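Local coordinates for protein ferulic acid decarboxylase 1 (Candida dubliniensis, PDB 4ZAD) that uses a prenylated flavin cofactor and probably catalyses the reversible decarboxylation of ferulic, p-coumaric and cinnamic acids to their vinyl derivatives, at residues A[47-52]-A[84-89]; A[253-258]-A[262-267]; A[374-379]-A[478-483]; A[395-398]-A[402-405]; A[492-495]-A[500-503]. All blocks are in the same frame, centred on the assembly; numbering follows the deposited sequence.

Five contacts, met in order along the chain, join separate parts of this UbiD-type fold. From the N terminus, contact 1 closes a loop that sets helix 85-90 beside the start of strand 49-52. Contact 2 then closes the short hairpin of strands 253-256 and 263-265. Contact 3 spans nearly a hundred residues, joining helix 376-381 to the loop after strand 470-475, and contact 4 is nested within the long chain excursion that contact 3 closes, where helix 386-399 gives way to the loop whose lysine meets the cofactor phosphate. Contact 5 follows in the tail. Contacts 1, 3 and 5 have residues touching the second subunit. None of the five touches another; centres of contacts 2 and 5 lie about 57 Å apart.

Contact 1: residues A[47-52]-A[84-89]; sequences LAAPLF and HARIAL
Ala-49, at the start of strand 49-52, and Arg-86, in the first turn of helix 85-90, keep their backbones well apart, with 9.4 Å between the Ala-49 CA and Arg-86 CA atoms. The gap is spanned by one long side chain. Arg-86 has CG beside its backbone N (chi1 -65°) and runs extended from CG to NE, which carries the guanidinium from the helix across to the strand. There Arg-86 NH2 donates to Leu-47 O at 2.6 Å, with an N-H...O angle of 151°. The oxygen lies almost in the guanidinium plane, only 4° out of it, while the donor is tilted from the carbonyl plane. One face of the group is turned to the strand backbone, since Ala-49 N sits over it, 3.6 Å from Arg-86 NH2 and offset toward the rim. The methyl of Ala-49 adds a van der Waals touch, its CB lying 4.0 Å from Arg-86 NH1. A water accepts weakly from NH1 at the same end of the group.

The other two nitrogens have partners too: NE forms a salt bridge with Asp-21, and NH1 donates to Cys-73 O. Beyond the arginine, Leu-47 packs on Trp-508 of the second subunit, and Ala-48 O is hydrogen-bonded to Tyr-512 of that subunit. Asp-21 immediately precedes strand 22-25, Leu-47 comes just before strand 49-52 and Cys-73 just after strand 69-71. The result is a buried arginine that gathers the ends of three neighbouring strands and fastens a helix to the sheet of the UbiD N-terminal domain.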
# COMPACT_ATOMS: atom_id res chain seq x y z
N LEU A 47 -11.30 13.12 -11.25
CA LEU A 47 -11.94 14.00 -12.20
C LEU A 47 -12.58 15.16 -11.46
O LEU A 47 -12.59 15.21 -10.21
CB LEU A 47 -13.04 13.21 -12.98
CG LEU A 47 -12.59 11.94 -13.73
CD1 LEU A 47 -13.74 11.15 -14.37
CD2 LEU A 47 -11.49 12.27 -14.77
N ALA A 48 -13.13 16.09 -12.24
CA ALA A 48 -13.78 17.28 -11.72
C ALA A 48 -15.06 16.94 -10.94
O ALA A 48 -15.73 15.93 -11.19
CB ALA A 48 -14.07 18.28 -12.86
N ALA A 49 -15.40 17.81 -10.00
CA ALA A 49 -16.58 17.61 -9.18
C ALA A 49 -17.77 17.84 -10.08
O ALA A 49 -17.80 18.85 -10.77
CB ALA A 49 -16.60 18.61 -8.00
N PRO A 50 -18.74 16.91 -10.09
CA PRO A 50 -19.93 17.09 -10.90
C PRO A 50 -21.05 17.86 -10.20
O PRO A 50 -21.52 17.48 -9.13
CB PRO A 50 -20.37 15.65 -11.19
CG PRO A 50 -19.93 14.89 -10.02
CD PRO A 50 -18.71 15.58 -9.46
N LEU A 51 -21.45 18.96 -10.81
CA LEU A 51 -22.68 19.61 -10.49
C LEU A 51 -23.79 19.00 -11.38
O LEU A 51 -23.73 19.04 -12.62
CB LEU A 51 -22.52 21.10 -10.72
CG LEU A 51 -23.65 22.02 -10.30
CD1 LEU A 51 -24.17 21.75 -8.90
CD2 LEU A 51 -23.18 23.48 -10.45
N PHE A 52 -24.78 18.40 -10.74
CA PHE A 52 -25.89 17.79 -11.44
C PHE A 52 -27.01 18.79 -11.48
O PHE A 52 -27.69 18.98 -10.47
CB PHE A 52 -26.39 16.59 -10.68
CG PHE A 52 -25.44 15.47 -10.62
CD1 PHE A 52 -24.55 15.37 -9.59
CD2 PHE A 52 -25.43 14.50 -11.62
CE1 PHE A 52 -23.68 14.33 -9.54
CE2 PHE A 52 -24.58 13.47 -11.56
CZ PHE A 52 -23.69 13.38 -10.52
N HIS A 84 -5.25 17.94 -3.14
CA HIS A 84 -6.08 18.31 -2.00
C HIS A 84 -6.65 19.74 -2.11
O HIS A 84 -7.14 20.31 -1.12
CB HIS A 84 -5.28 18.12 -0.70
CG HIS A 84 -5.25 16.70 -0.20
ND1 HIS A 84 -4.63 15.68 -0.89
CD2 HIS A 84 -5.76 16.14 0.92
CE1 HIS A 84 -4.76 14.56 -0.21
NE2 HIS A 84 -5.43 14.81 0.89
N ALA A 85 -6.61 20.30 -3.32
CA ALA A 85 -7.21 21.59 -3.61
C ALA A 85 -8.59 21.79 -2.98
O ALA A 85 -8.87 22.87 -2.43
CB ALA A 85 -7.34 21.81 -5.12
N ARG A 86 -9.45 20.81 -3.08
CA ARG A 86 -10.79 21.04 -2.66
C ARG A 86 -10.78 21.18 -1.15
O ARG A 86 -11.53 21.96 -0.57
CB ARG A 86 -11.73 19.93 -3.15
CG ARG A 86 -11.86 19.86 -4.68
CD ARG A 86 -12.91 18.83 -5.21
NE ARG A 86 -12.53 18.41 -6.54
CZ ARG A 86 -12.84 17.26 -7.13
NH1 ARG A 86 -13.62 16.35 -6.56
NH2 ARG A 86 -12.35 17.03 -8.35
N ILE A 87 -9.88 20.47 -0.50
CA ILE A 87 -9.80 20.53 0.94
C ILE A 87 -9.25 21.90 1.35
O ILE A 87 -9.84 22.56 2.17
CB ILE A 87 -8.98 19.36 1.50
CG1 ILE A 87 -9.50 18.05 0.92
CG2 ILE A 87 -9.12 19.31 2.98
CD1 ILE A 87 -10.99 17.78 1.22
N ALA A 88 -8.17 22.35 0.73
CA ALA A 88 -7.64 23.70 1.02
C ALA A 88 -8.70 24.74 0.83
O ALA A 88 -8.78 25.68 1.60
CB ALA A 88 -6.46 24.01 0.12
N LEU A 89 -9.53 24.57 -0.19
CA LEU A 89 -10.51 25.60 -0.52
C LEU A 89 -11.56 25.76 0.56
O LEU A 89 -11.99 26.87 0.84
CB LEU A 89 -11.14 25.37 -1.90
CG LEU A 89 -10.16 25.75 -3.01
CD1 LEU A 89 -10.71 25.27 -4.34
CD2 LEU A 89 -9.83 27.27 -3.05
O HOH W 1 -12.60 13.93 -6.99

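Contact 2: residues A[253-258]-A[262-267]; sequences PVVKCE and LEVPAD
Pro-253 O is gripped from more than one direction. Ala-266 N donates to Pro-253 O at 2.8 Å, tilted 28° from the carbonyl plane, and a water donates to the same oxygen at 2.7 Å and accepts from Asp-267 N. The CA-H of Pro-265 also points at this oxygen. Further along, Val-255 and Val-264 form a hydrogen-bonded antiparallel pair whose two reciprocal bonds, Val-255 N to Val-264 O and Val-264 N to Val-255 O, are each 2.8 Å and nearly straight. Cys-257 N closes the ladder on Leu-262 O at 2.8 Å, with the donor nearly along the C=O axis.

This antiparallel ladder makes a beta hairpin, here with only three residues between the two segments. It belongs to a small mixed sheet in the family's Rift-related region, where Val-254 also bonds the backbones of Val-119 and Val-121. Pro-265 brings the hairpin close to the flavin site, its side chain being about 4 Å from that of Trp-175, a prenylated-FMN-binding residue.

Val-255 and Val-264 project to the same face of the hairpin, where CG2 of Val-255 meets CG2 of Val-264 at 4.0 Å. The other branch of Val-264, CG1, lies 3.8 Å from Cys-257 SG, and strand 214-220 packs against both residues. Lys-256 and Glu-263 occupy the opposite face. The Glu-263 chain, extended beyond CG, slants across the CG2 methyl of Val-254. Lys-256 instead bends at chi3 (137°) and again at chi4, curling its NZ back to Cys-257 O at 2.7 Å.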
# COMPACT_ATOMS: atom_id res chain seq x y z
N PRO A 253 -21.80 34.54 9.94
CA PRO A 253 -23.11 35.12 10.02
C PRO A 253 -24.23 34.06 10.12
O PRO A 253 -24.30 33.16 9.30
CB PRO A 253 -23.20 35.92 8.73
CG PRO A 253 -22.26 35.29 7.80
CD PRO A 253 -21.22 34.60 8.60
N VAL A 254 -25.08 34.17 11.14
CA VAL A 254 -26.13 33.19 11.41
C VAL A 254 -27.49 33.87 11.58
O VAL A 254 -27.61 35.05 11.96
CB VAL A 254 -25.86 32.32 12.72
CG1 VAL A 254 -24.51 31.55 12.67
CG2 VAL A 254 -25.95 33.12 14.02
N VAL A 255 -28.53 33.08 11.33
CA VAL A 255 -29.90 33.50 11.51
C VAL A 255 -30.67 32.48 12.34
O VAL A 255 -30.33 31.29 12.37
CB VAL A 255 -30.56 33.69 10.13
CG1 VAL A 255 -29.85 34.82 9.34
CG2 VAL A 255 -30.56 32.35 9.36
N LYS A 256 -31.70 32.95 13.02
CA LYS A 256 -32.57 32.09 13.81
C LYS A 256 -33.50 31.25 12.93
O LYS A 256 -34.03 31.71 11.93
CB LYS A 256 -33.38 32.95 14.77
CG LYS A 256 -34.09 32.18 15.88
CD LYS A 256 -35.15 33.07 16.58
CE LYS A 256 -36.51 32.34 16.86
NZ LYS A 256 -37.27 31.94 15.67
N CYS A 257 -33.72 30.00 13.32
CA CYS A 257 -34.73 29.19 12.61
C CYS A 257 -36.13 29.84 12.62
O CYS A 257 -36.42 30.71 13.44
CB CYS A 257 -34.79 27.79 13.21
SG CYS A 257 -33.35 26.80 12.83
N GLU A 258 -37.01 29.39 11.72
CA GLU A 258 -38.43 29.74 11.82
C GLU A 258 -39.20 29.12 12.97
O GLU A 258 -40.05 29.79 13.54
CB GLU A 258 -39.18 29.42 10.55
CG GLU A 258 -38.77 30.25 9.36
CD GLU A 258 -38.81 31.77 9.56
OE1 GLU A 258 -39.84 32.35 10.04
OE2 GLU A 258 -37.79 32.39 9.19
N LEU A 262 -32.87 27.62 17.48
CA LEU A 262 -31.52 27.33 17.01
C LEU A 262 -31.11 28.38 15.95
O LEU A 262 -31.95 28.92 15.22
CB LEU A 262 -31.40 25.91 16.44
CG LEU A 262 -31.74 24.70 17.33
CD1 LEU A 262 -31.86 23.35 16.53
CD2 LEU A 262 -30.73 24.55 18.43
N GLU A 263 -29.81 28.64 15.89
CA GLU A 263 -29.21 29.52 14.89
C GLU A 263 -28.49 28.69 13.86
O GLU A 263 -27.71 27.83 14.19
CB GLU A 263 -28.19 30.45 15.53
CG GLU A 263 -28.86 31.53 16.33
CD GLU A 263 -27.90 32.33 17.16
OE1 GLU A 263 -26.73 31.88 17.37
OE2 GLU A 263 -28.35 33.42 17.61
N VAL A 264 -28.72 29.02 12.61
CA VAL A 264 -28.09 28.33 11.52
C VAL A 264 -27.40 29.33 10.61
O VAL A 264 -27.71 30.50 10.65
CB VAL A 264 -29.14 27.54 10.79
CG1 VAL A 264 -29.75 26.51 11.76
CG2 VAL A 264 -30.20 28.47 10.21
N PRO A 265 -26.42 28.88 9.80
CA PRO A 265 -25.69 29.86 9.00
C PRO A 265 -26.59 30.60 8.00
O PRO A 265 -27.42 29.99 7.35
CB PRO A 265 -24.65 29.02 8.26
CG PRO A 265 -24.58 27.69 8.94
CD PRO A 265 -25.91 27.50 9.62
N ALA A 266 -26.40 31.92 7.89
CA ALA A 266 -27.09 32.74 6.89
C ALA A 266 -27.02 32.16 5.49
O ALA A 266 -28.01 32.18 4.77
CB ALA A 266 -26.51 34.16 6.88
N ASP A 267 -25.86 31.64 5.10
CA ASP A 267 -25.66 31.10 3.75
C ASP A 267 -25.71 29.58 3.76
O ASP A 267 -24.69 28.89 3.95
CB ASP A 267 -24.32 31.57 3.14
CG ASP A 267 -24.25 33.08 2.99
OD1 ASP A 267 -24.85 33.60 2.02
OD2 ASP A 267 -23.58 33.74 3.83
O HOH W 2 -23.42 31.83 7.09

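Contact 3: residues A[374-379]-A[478-483]; sequences INTHEL and PKQFTD
Leu-379 meets Phe-481 through its branched end, which can be followed outward from CB. The CB bond is aimed at the 478-483 segment. CG is anti to the backbone N (chi1 -177°), a torsion that swings the fork forward from helix 376-381, with Leu-379 CG itself 3.8 Å from Phe-481 CD1. The Leu-379 CD1 branch grazes the ring at Phe-481 CE1, 3.9 Å away. Leu-379 CD2 goes deepest: it rides over one face of the phenyl ring, 3.4 Å from Phe-481 CE1, and stands 3.7 Å from the ring centroid at 27° off the normal. That is a CH-pi contact displaced toward one rim. The same methyl, Leu-379 CD2, passes 4.2 Å from Gln-480 O.

One helical turn earlier, the CG2 methyl of Thr-376 lies obliquely across the amide of Gln-480, 3.6 Å from NE2. The other end of that amide is engaged within its own loop, where OE1 accepts from Phe-477 N. Asn-375 caps the helix start, its OD1 taking the N-H of Glu-378. Leu-389 of helix 386-399 touches both Leu-379 and Phe-481, extending this apolar patch in the C-terminal part of the fold.

No hydrogen bond crosses between the segments. Between these two segments the attraction is therefore mainly dispersion and methyl-to-ring contact, while Asn-375 OD1 and Gln-480 OE1 accept bonds on their own sides.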
# COMPACT_ATOMS: atom_id res chain seq x y z
N ILE A 374 7.99 10.09 14.26
CA ILE A 374 8.84 10.35 15.44
C ILE A 374 10.21 10.86 15.03
O ILE A 374 10.88 10.26 14.20
CB ILE A 374 9.10 9.01 16.23
CG1 ILE A 374 7.77 8.36 16.66
CG2 ILE A 374 10.02 9.22 17.38
CD1 ILE A 374 6.78 9.29 17.36
N ASN A 375 10.60 11.99 15.60
CA ASN A 375 11.96 12.50 15.58
C ASN A 375 12.89 11.61 16.43
O ASN A 375 12.87 11.69 17.66
CB ASN A 375 11.93 13.91 16.15
CG ASN A 375 13.29 14.61 16.08
OD1 ASN A 375 14.30 14.12 16.62
ND2 ASN A 375 13.32 15.75 15.40
N THR A 376 13.70 10.77 15.80
CA THR A 376 14.59 9.85 16.55
C THR A 376 15.61 10.53 17.47
O THR A 376 15.91 10.01 18.53
CB THR A 376 15.32 8.84 15.60
OG1 THR A 376 16.02 9.54 14.58
CG2 THR A 376 14.32 7.94 14.94
N HIS A 377 16.15 11.69 17.08
CA HIS A 377 17.11 12.44 17.89
C HIS A 377 16.54 12.79 19.26
O HIS A 377 17.17 12.56 20.29
CB HIS A 377 17.56 13.73 17.19
CG HIS A 377 18.57 13.51 16.12
ND1 HIS A 377 19.93 13.42 16.39
CD2 HIS A 377 18.43 13.30 14.79
CE1 HIS A 377 20.57 13.19 15.26
NE2 HIS A 377 19.69 13.10 14.27
N GLU A 378 15.35 13.36 19.26
CA GLU A 378 14.66 13.63 20.50
C GLU A 378 14.21 12.34 21.14
O GLU A 378 13.99 12.34 22.34
CB GLU A 378 13.44 14.51 20.26
CG GLU A 378 13.78 15.88 19.76
CD GLU A 378 14.53 16.70 20.77
OE1 GLU A 378 14.21 16.64 21.99
OE2 GLU A 378 15.43 17.45 20.33
N LEU A 379 14.03 11.27 20.36
CA LEU A 379 13.62 9.98 20.92
C LEU A 379 14.70 9.39 21.82
O LEU A 379 14.42 8.78 22.86
CB LEU A 379 13.26 8.99 19.82
CG LEU A 379 12.75 7.65 20.37
CD1 LEU A 379 11.58 7.92 21.32
CD2 LEU A 379 12.40 6.61 19.29
N PRO A 478 15.26 -1.22 17.24
CA PRO A 478 15.69 -1.08 18.63
C PRO A 478 16.75 -0.03 18.87
O PRO A 478 16.59 0.76 19.80
CB PRO A 478 16.23 -2.46 18.97
CG PRO A 478 15.32 -3.38 18.21
CD PRO A 478 14.97 -2.62 16.92
N LYS A 479 17.77 0.04 18.03
CA LYS A 479 18.87 0.98 18.24
C LYS A 479 18.59 2.41 17.87
O LYS A 479 19.43 3.27 18.11
CB LYS A 479 20.13 0.53 17.49
CG LYS A 479 20.91 -0.53 18.22
CD LYS A 479 22.34 -0.66 17.66
CE LYS A 479 23.00 -1.99 18.14
NZ LYS A 479 22.83 -2.13 19.66
N GLN A 480 17.45 2.68 17.26
CA GLN A 480 17.02 4.05 17.02
C GLN A 480 16.57 4.66 18.34
O GLN A 480 16.47 5.88 18.42
CB GLN A 480 15.87 4.13 15.98
CG GLN A 480 16.33 4.04 14.48
CD GLN A 480 15.17 4.23 13.48
OE1 GLN A 480 14.24 3.41 13.42
NE2 GLN A 480 15.25 5.28 12.68
N PHE A 481 16.30 3.85 19.35
CA PHE A 481 15.95 4.37 20.68
C PHE A 481 17.15 4.70 21.54
O PHE A 481 16.97 5.27 22.60
CB PHE A 481 15.12 3.36 21.48
CG PHE A 481 13.68 3.25 21.05
CD1 PHE A 481 12.72 4.09 21.60
CD2 PHE A 481 13.29 2.31 20.13
CE1 PHE A 481 11.40 3.98 21.22
CE2 PHE A 481 11.96 2.21 19.75
CZ PHE A 481 11.02 3.03 20.31
N THR A 482 18.37 4.34 21.12
CA THR A 482 19.55 4.44 22.00
C THR A 482 20.76 5.12 21.36
O THR A 482 21.50 5.82 22.06
CB THR A 482 19.98 3.06 22.51
OG1 THR A 482 20.29 2.21 21.39
CG2 THR A 482 18.87 2.41 23.32
N ASP A 483 20.95 4.90 20.06
CA ASP A 483 22.07 5.46 19.28
C ASP A 483 21.54 6.59 18.36
O ASP A 483 20.80 6.35 17.41
CB ASP A 483 22.77 4.35 18.47
CG ASP A 483 23.99 4.85 17.63
OD1 ASP A 483 24.29 6.08 17.59
OD2 ASP A 483 24.64 3.99 16.98

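Contact 4: residues A[395-398]-A[402-405]; sequences DFLF and ECYK. With 4LU (1-deoxy-5-O-phosphono-1-(3,3,4,5-tetramethyl-9,11-dioxo-2,3,8,9,10,11-hexahydro-7H-quinolino[1,8-fg]pteridin-12-ium-7-y l)-D-ribitol), chain E.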
# COMPACT_ATOMS: atom_id res chain seq x y z
N ASP A 395 -2.25 4.44 25.48
CA ASP A 395 -3.07 4.85 26.61
C ASP A 395 -3.60 6.23 26.27
O ASP A 395 -4.79 6.53 26.45
CB ASP A 395 -2.28 4.90 27.92
CG ASP A 395 -2.21 3.53 28.62
OD1 ASP A 395 -2.92 2.58 28.19
OD2 ASP A 395 -1.42 3.41 29.61
N PHE A 396 -2.71 7.04 25.71
CA PHE A 396 -3.09 8.39 25.41
C PHE A 396 -4.14 8.51 24.31
O PHE A 396 -5.10 9.23 24.48
CB PHE A 396 -1.90 9.23 25.05
CG PHE A 396 -2.25 10.67 24.85
CD1 PHE A 396 -2.83 11.41 25.88
CD2 PHE A 396 -2.03 11.30 23.62
CE1 PHE A 396 -3.20 12.75 25.68
CE2 PHE A 396 -2.37 12.61 23.43
CZ PHE A 396 -2.96 13.34 24.46
N LEU A 397 -3.91 7.84 23.20
CA LEU A 397 -4.77 7.92 22.05
C LEU A 397 -6.06 7.10 22.22
O LEU A 397 -7.11 7.51 21.75
CB LEU A 397 -4.01 7.49 20.79
CG LEU A 397 -2.85 8.40 20.38
CD1 LEU A 397 -2.26 7.92 19.04
CD2 LEU A 397 -3.25 9.85 20.23
N PHE A 398 -6.00 5.95 22.90
CA PHE A 398 -7.18 5.11 23.02
C PHE A 398 -8.01 5.34 24.28
O PHE A 398 -9.22 5.09 24.27
CB PHE A 398 -6.82 3.61 22.94
CG PHE A 398 -6.18 3.18 21.64
CD1 PHE A 398 -6.54 3.74 20.43
CD2 PHE A 398 -5.23 2.17 21.65
CE1 PHE A 398 -5.93 3.33 19.25
CE2 PHE A 398 -4.64 1.74 20.48
CZ PHE A 398 -4.97 2.34 19.28
N GLU A 402 -8.69 13.10 26.67
CA GLU A 402 -8.41 13.95 25.52
C GLU A 402 -8.84 13.26 24.22
O GLU A 402 -9.63 13.83 23.46
CB GLU A 402 -6.91 14.33 25.41
CG GLU A 402 -6.43 15.40 26.40
CD GLU A 402 -6.23 14.88 27.84
OE1 GLU A 402 -6.13 13.65 28.07
OE2 GLU A 402 -6.21 15.75 28.75
N CYS A 403 -8.35 12.03 24.00
CA CYS A 403 -8.47 11.34 22.72
C CYS A 403 -9.46 10.15 22.64
O CYS A 403 -9.63 9.57 21.59
CB CYS A 403 -7.10 10.83 22.35
SG CYS A 403 -5.83 12.08 22.41
N TYR A 404 -10.12 9.80 23.74
CA TYR A 404 -11.00 8.64 23.78
C TYR A 404 -11.97 8.59 22.62
O TYR A 404 -12.15 7.54 22.01
CB TYR A 404 -11.75 8.56 25.13
CG TYR A 404 -13.00 9.38 25.21
CD1 TYR A 404 -12.92 10.73 25.47
CD2 TYR A 404 -14.26 8.81 25.01
CE1 TYR A 404 -14.07 11.52 25.55
CE2 TYR A 404 -15.44 9.62 25.10
CZ TYR A 404 -15.33 10.97 25.36
OH TYR A 404 -16.42 11.81 25.44
N LYS A 405 -12.60 9.72 22.32
CA LYS A 405 -13.47 9.85 21.19
C LYS A 405 -12.72 10.15 19.87
O LYS A 405 -13.03 9.58 18.79
CB LYS A 405 -14.46 10.98 21.45
CG LYS A 405 -15.17 11.47 20.19
CD LYS A 405 -16.34 12.40 20.49
CE LYS A 405 -16.98 12.90 19.19
NZ LYS A 405 -16.03 13.69 18.39
C9 4LU E . -18.10 12.35 8.29
C8 4LU E . -18.28 12.88 7.01
C7 4LU E . -19.26 12.36 6.15
C10 4LU E . -20.13 10.55 10.80
C6 4LU E . -20.05 11.19 6.62
N3 4LU E . -22.16 9.10 11.91
C2 4LU E . -21.31 9.77 12.70
C13 4LU E . -22.26 11.58 5.82
C5 4LU E . -21.11 10.60 5.78
C1 4LU E . -21.43 9.02 7.70
O2 4LU E . -21.51 9.72 13.92
N1 4LU E . -20.30 10.49 12.15
C4 4LU E . -22.02 9.11 10.57
O4 4LU E . -22.89 8.44 9.96
C4A 4LU E . -21.01 9.82 9.97
N5 4LU E . -20.55 9.60 8.47
C3 4LU E . -21.73 9.46 6.42
C12 4LU E . -20.71 10.37 4.33
C5A 4LU E . -19.79 10.64 7.97
C7M 4LU E . -19.50 12.91 4.77
C8M 4LU E . -17.41 14.05 6.63
C9A 4LU E . -18.94 11.37 8.85
N10 4LU E . -19.11 11.29 10.27
C1' 4LU E . -17.97 11.47 11.18
C2' 4LU E . -18.23 12.72 12.02
O2' 4LU E . -18.65 13.78 11.14
C3' 4LU E . -17.01 13.14 12.85
O3' 4LU E . -16.69 12.10 13.80
C4' 4LU E . -17.23 14.47 13.59
O4' 4LU E . -16.22 14.63 14.59
C5' 4LU E . -18.59 14.50 14.31
O5' 4LU E . -18.81 15.68 15.05
P 4LU E . -18.70 15.76 16.64
O2P 4LU E . -19.26 17.17 16.83
O3P 4LU E . -17.19 15.55 16.89
O1P 4LU E . -19.55 14.63 17.18
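The Phe-396 ring carries Cys-403 SG over one face, 3.9 Å from its centroid and 24° off the normal, a sulfur-aromatic contact shifted toward the rim. Glu-402 approaches the same ring obliquely, with Glu-402 OE1 3.9 Å from Phe-396 CE1 and the carboxylate turned 28° from the ring plane. His-349 adds an edge-to-face ring partner. In the second flat group, the ring of Tyr-404, CB of the next residue, Lys-405, lies over the centre of one face, while the hydroxyl is hydrogen-bonded to Asp-236.

Cys-403 is central to this contact. Its CB comes 3.3 Å from Phe-396 O, and its sulfur also meets the CD2 methyl of Leu-397 at 4.0 Å. Phe-396 has CG anti to its backbone N, which turns a face of the ring to the sulfur. No hydrogen bond runs directly between the two segments; instead the hydroxyl of Ser-400 is hydrogen-bonded both to Phe-396 O and to Cys-403 N, pinning the turn that leaves helix 386-399.

Two residues beyond the packed cysteine, Lys-405 stretches away from the helix. Its chain is extended until a final bend at chi4 (-62°) sets Lys-405 NZ 2.7 Å from O3P of the prenylated flavin, to which it donates a hydrogen bond. The packed helix end thus leads into a lysine of the cofactor site, a side chain that hydrogen-bonds the phosphate of prenylated FMN in this UbiD-type enzyme.

Contact 5: residues A[492-495]-A[500-503]; sequences NFNG and VKNK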
# COMPACT_ATOMS: atom_id res chain seq x y z
N ASN A 492 16.99 3.78 -2.75
CA ASN A 492 16.32 4.28 -3.93
C ASN A 492 17.23 5.32 -4.52
O ASN A 492 18.33 5.54 -3.95
CB ASN A 492 14.90 4.81 -3.61
CG ASN A 492 14.88 5.78 -2.48
OD1 ASN A 492 15.91 6.33 -2.08
ND2 ASN A 492 13.68 6.05 -1.97
N PHE A 493 16.84 5.91 -5.65
CA PHE A 493 17.66 6.94 -6.29
C PHE A 493 17.87 8.16 -5.39
O PHE A 493 18.95 8.72 -5.33
CB PHE A 493 17.02 7.38 -7.59
CG PHE A 493 17.72 8.52 -8.26
CD1 PHE A 493 18.89 8.33 -8.97
CD2 PHE A 493 17.17 9.78 -8.24
CE1 PHE A 493 19.54 9.41 -9.62
CE2 PHE A 493 17.82 10.87 -8.87
CZ PHE A 493 19.00 10.66 -9.56
N ASN A 494 16.80 8.59 -4.71
CA ASN A 494 16.86 9.77 -3.87
C ASN A 494 17.78 9.52 -2.68
O ASN A 494 18.16 10.44 -2.00
CB ASN A 494 15.46 10.20 -3.40
CG ASN A 494 14.69 10.99 -4.46
OD1 ASN A 494 15.29 11.67 -5.28
ND2 ASN A 494 13.34 10.94 -4.41
N GLY A 495 18.12 8.27 -2.42
CA GLY A 495 18.99 7.93 -1.29
C GLY A 495 20.48 7.93 -1.58
O GLY A 495 21.27 7.63 -0.71
N VAL A 500 26.14 12.70 -6.39
CA VAL A 500 25.78 11.72 -7.40
C VAL A 500 24.43 12.06 -7.96
O VAL A 500 24.29 12.21 -9.15
CB VAL A 500 25.79 10.26 -6.86
CG1 VAL A 500 25.19 9.30 -7.89
CG2 VAL A 500 27.24 9.82 -6.51
N LYS A 501 23.44 12.25 -7.10
CA LYS A 501 22.11 12.59 -7.62
C LYS A 501 22.16 13.79 -8.55
O LYS A 501 21.49 13.77 -9.58
CB LYS A 501 21.07 12.86 -6.51
CG LYS A 501 20.79 11.67 -5.62
CD LYS A 501 19.66 11.95 -4.64
CE LYS A 501 20.05 12.91 -3.56
NZ LYS A 501 18.99 13.02 -2.51
N ASN A 502 22.94 14.82 -8.20
CA ASN A 502 22.94 16.07 -8.95
C ASN A 502 23.56 15.90 -10.33
O ASN A 502 23.07 16.44 -11.30
CB ASN A 502 23.68 17.21 -8.20
CG ASN A 502 23.03 17.60 -6.85
OD1 ASN A 502 21.96 17.09 -6.45
ND2 ASN A 502 23.69 18.50 -6.14
N LYS A 503 24.66 15.17 -10.41
CA LYS A 503 25.30 14.92 -11.70
C LYS A 503 24.37 14.10 -12.56
O LYS A 503 24.14 14.43 -13.70
CB LYS A 503 26.65 14.20 -11.51
CG LYS A 503 27.51 14.08 -12.79
CD LYS A 503 28.70 13.14 -12.56
CE LYS A 503 29.62 13.04 -13.76
NZ LYS A 503 30.44 11.80 -13.77
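Phe-493 and Lys-501 lie one over the other. The aromatic ring spreads above the root of the lysine chain, with Lys-501 CG under one face, and the ring tip, Phe-493 CZ, reaches past it to the helix backbone, 4.1 Å from Lys-501 CA. Phe-493 is directed there by a CG anti to its backbone N (chi1 175°). The lysine takes another course: its chain passes along the carbonyls of the loop, with Lys-501 CD 3.4 Å from Phe-493 O and also 3.4 Å from Asn-494 O. A bend at chi3 (-71°) turns the end of the chain aside, and Lys-501 NZ donates to Asn-494 O at 2.8 Å, tilted 27° from the carbonyl plane. The ammonium is thus drawn to the backbone, while CG lies against the ring and CD runs beside the carbonyl oxygens.

Glu-498, in the first turn of the same helix, makes a salt bridge with Lys-501 NZ. The second subunit reaches both segments: its Glu-44 accepts from Phe-493 N, its Lys-41 packs on the Phe-493 side chain, and its Glu-34 pairs with Lys-503. This is the C-terminal tail, where helix 498-506 folds back on the turn before it as it lies against the partner chain.

The chemistry divides one lysine into two roles, a CG methylene for contact with the ring and an ammonium shared between a carboxylate and a carbonyl, which would be expected to keep it positively charged.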